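Local coordinates for protein putative thiosugar synthase (Amycolatopsis orientalis, PDB 4N6F) that probably builds a 2-thiosugar on a TIM-barrel scaffold akin to thiazole synthase, taking sulphur from a carrier protein and binding a hexose phosphate in its pocket, at residues Ile26-Glu31 with Asp41-Ala46. Numbering follows the deposited sequence.
Sequences ILVGIE and DVLNAA. With F6R (fructose -6-phosphate), chain F.
Three hydrogen bonds grip Glu31 OE2: Thr83 OG1, Ser85 OG and, more weakly, Lys110 NZ. With OE2 so held, the rotation of the carboxyl group is fixed, and OE1 is presented to fructose-6-phosphate, 2.7 Å from its O2. Chi1 at 58° sets CG in the crowded position between the backbone N and carbonyl carbon, and a bend at chi2 swings the acid over to the sugar. An alanine here removes the whole carboxyl group, which would probably loosen the hold on the sugar's O2 and leave Thr83, Ser85 and Lys110 without the partner they share. Gly29, centre of an inverse gamma turn, brings its CA to 3.7 Å from O2, where a side chain would collide with the sugar.

Facing the helix, Val28 carries the apolar contact. Its CG1, anti to the backbone N (chi1 -177°), meets Val42 CG1 at 3.4 Å, tighter than usual van der Waals distance, the two side chains crossing obliquely. CG2 of Val28 lies 3.9 Å from Ala46 CB, and that methyl also touches Ile26 CG2. Leu43 extends CD2 to within 3.9 Å of Val28 CB and also reaches Ile30 CG2. One water bridges the backbones, accepting from Ile26 N and donating to Ala46 O at 2.8 Å.

The short strand and helix segments run antiparallel (176°), their axes 9.2 Å apart, as in the first beta-alpha unit of a TIM barrel. Leu220 of helix 218-221 touches both valines, Met233 and Ala237 of helix 226-245 pack on Ile26, and strand 26-28 pairs in parallel with strand 213-216.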
loop_
_atom_site.group_PDB
_atom_site.type_symbol
_atom_site.label_atom_id
_atom_site.label_comp_id
_atom_site.label_asym_id
_atom_site.label_seq_id
_atom_site.Cartn_x
_atom_site.Cartn_y
_atom_site.Cartn_z
ATOM N N ILE A 26 -11.464 4.890 -4.283
ATOM C CA ILE A 26 -12.070 3.625 -3.905
ATOM C C ILE A 26 -13.537 3.666 -4.318
ATOM O O ILE A 26 -14.270 4.575 -3.918
ATOM C CB ILE A 26 -12.003 3.398 -2.382
ATOM C CG1 ILE A 26 -10.553 3.320 -1.889
ATOM C CG2 ILE A 26 -12.730 2.126 -2.003
ATOM C CD1 ILE A 26 -9.769 2.146 -2.448
ATOM N N LEU A 27 -13.948 2.702 -5.137
ATOM C CA LEU A 27 -15.358 2.455 -5.396
ATOM C C LEU A 27 -15.749 1.246 -4.562
ATOM O O LEU A 27 -14.960 0.310 -4.418
ATOM C CB LEU A 27 -15.612 2.169 -6.877
ATOM C CG LEU A 27 -15.318 3.265 -7.906
ATOM C CD1 LEU A 27 -15.456 2.724 -9.318
ATOM C CD2 LEU A 27 -16.274 4.414 -7.763
ATOM N N VAL A 28 -16.954 1.261 -4.006
ATOM C CA VAL A 28 -17.434 0.148 -3.201
ATOM C C VAL A 28 -18.615 -0.513 -3.884
ATOM O O VAL A 28 -19.641 0.127 -4.131
ATOM C CB VAL A 28 -17.845 0.589 -1.790
ATOM C CG1 VAL A 28 -18.260 -0.622 -0.970
ATOM C CG2 VAL A 28 -16.698 1.308 -1.101
ATOM N N GLY A 29 -18.460 -1.802 -4.183
ATOM C CA GLY A 29 -19.483 -2.565 -4.874
ATOM C C GLY A 29 -20.482 -3.047 -3.849
ATOM O O GLY A 29 -20.392 -4.179 -3.369
ATOM N N ILE A 30 -21.431 -2.175 -3.528
ATOM C CA ILE A 30 -22.395 -2.402 -2.451
ATOM C C ILE A 30 -23.681 -3.080 -2.911
ATOM O O ILE A 30 -24.511 -3.430 -2.074
ATOM C CB ILE A 30 -22.839 -1.069 -1.789
ATOM C CG1 ILE A 30 -23.462 -0.127 -2.828
ATOM C CG2 ILE A 30 -21.674 -0.395 -1.078
ATOM C CD1 ILE A 30 -24.324 0.957 -2.226
ATOM N N GLU A 31 -23.862 -3.255 -4.222
ATOM C CA GLU A 31 -25.202 -3.539 -4.760
ATOM C C GLU A 31 -25.890 -4.777 -4.149
ATOM O O GLU A 31 -27.116 -4.845 -4.139
ATOM C CB GLU A 31 -25.227 -3.570 -6.312
ATOM C CG GLU A 31 -24.300 -4.559 -7.016
ATOM C CD GLU A 31 -23.089 -3.878 -7.658
ATOM O OE1 GLU A 31 -22.240 -3.372 -6.901
ATOM O OE2 GLU A 31 -22.979 -3.857 -8.913
ATOM N N ASP A 41 -21.503 2.885 6.865
ATOM C CA ASP A 41 -20.184 2.921 7.492
ATOM C C ASP A 41 -19.070 2.720 6.479
ATOM O O ASP A 41 -18.030 3.363 6.543
ATOM C CB ASP A 41 -20.079 1.859 8.591
ATOM C CG ASP A 41 -20.948 2.174 9.808
ATOM O OD1 ASP A 41 -21.171 3.370 10.135
ATOM O OD2 ASP A 41 -21.401 1.204 10.452
ATOM N N VAL A 42 -19.310 1.822 5.538
ATOM C CA VAL A 42 -18.332 1.484 4.516
ATOM C C VAL A 42 -18.154 2.642 3.530
ATOM O O VAL A 42 -17.027 2.991 3.199
ATOM C CB VAL A 42 -18.724 0.155 3.823
ATOM C CG1 VAL A 42 -18.312 0.112 2.373
ATOM C CG2 VAL A 42 -18.139 -1.029 4.583
ATOM N N LEU A 43 -19.253 3.243 3.071
ATOM C CA LEU A 43 -19.142 4.382 2.157
ATOM C C LEU A 43 -18.480 5.591 2.830
ATOM O O LEU A 43 -17.672 6.274 2.197
ATOM C CB LEU A 43 -20.494 4.764 1.551
ATOM C CG LEU A 43 -21.093 3.769 0.543
ATOM C CD1 LEU A 43 -22.471 4.232 0.082
ATOM C CD2 LEU A 43 -20.203 3.552 -0.668
ATOM N N ASN A 44 -18.803 5.839 4.102
ATOM C CA ASN A 44 -18.137 6.900 4.872
ATOM C C ASN A 44 -16.650 6.633 5.049
ATOM O O ASN A 44 -15.831 7.467 4.691
ATOM C CB ASN A 44 -18.780 7.098 6.259
ATOM C CG ASN A 44 -20.053 7.932 6.209
ATOM O OD1 ASN A 44 -20.211 8.804 5.352
ATOM N ND2 ASN A 44 -20.961 7.679 7.146
ATOM N N ALA A 45 -16.303 5.471 5.594
ATOM C CA ALA A 45 -14.900 5.163 5.906
ATOM C C ALA A 45 -14.010 4.953 4.667
ATOM O O ALA A 45 -12.820 5.234 4.713
ATOM C CB ALA A 45 -14.811 3.955 6.820
ATOM N N ALA A 46 -14.576 4.446 3.574
ATOM C CA ALA A 46 -13.847 4.388 2.300
ATOM C C ALA A 46 -13.622 5.771 1.647
ATOM O O ALA A 46 -12.768 5.903 0.775
ATOM C CB ALA A 46 -14.560 3.465 1.325
HETATM C C1 F6R F . -19.954 -5.269 -10.137
HETATM C C2 F6R F . -19.794 -5.590 -8.677
HETATM C C3 F6R F . -19.190 -6.886 -8.194
HETATM C C4 F6R F . -17.673 -6.799 -8.369
HETATM C C5 F6R F . -16.949 -7.877 -7.556
HETATM C C6 F6R F . -15.511 -7.482 -7.281
HETATM O O2 F6R F . -20.111 -4.753 -7.829
HETATM O O3 F6R F . -19.694 -8.053 -8.853
HETATM O O4 F6R F . -17.342 -6.966 -9.756
HETATM O O5 F6R F . -17.593 -8.110 -6.306
HETATM O O6 F6R F . -14.855 -8.587 -6.671
HETATM P P F6R F . -14.578 -8.687 -5.104
HETATM O O1P F6R F . -15.922 -9.041 -4.540
HETATM O O2P F6R F . -14.076 -7.341 -4.656
HETATM O O3P F6R F . -13.509 -9.741 -5.063
HETATM O O HOH W 1 -11.717 6.874 -1.663
#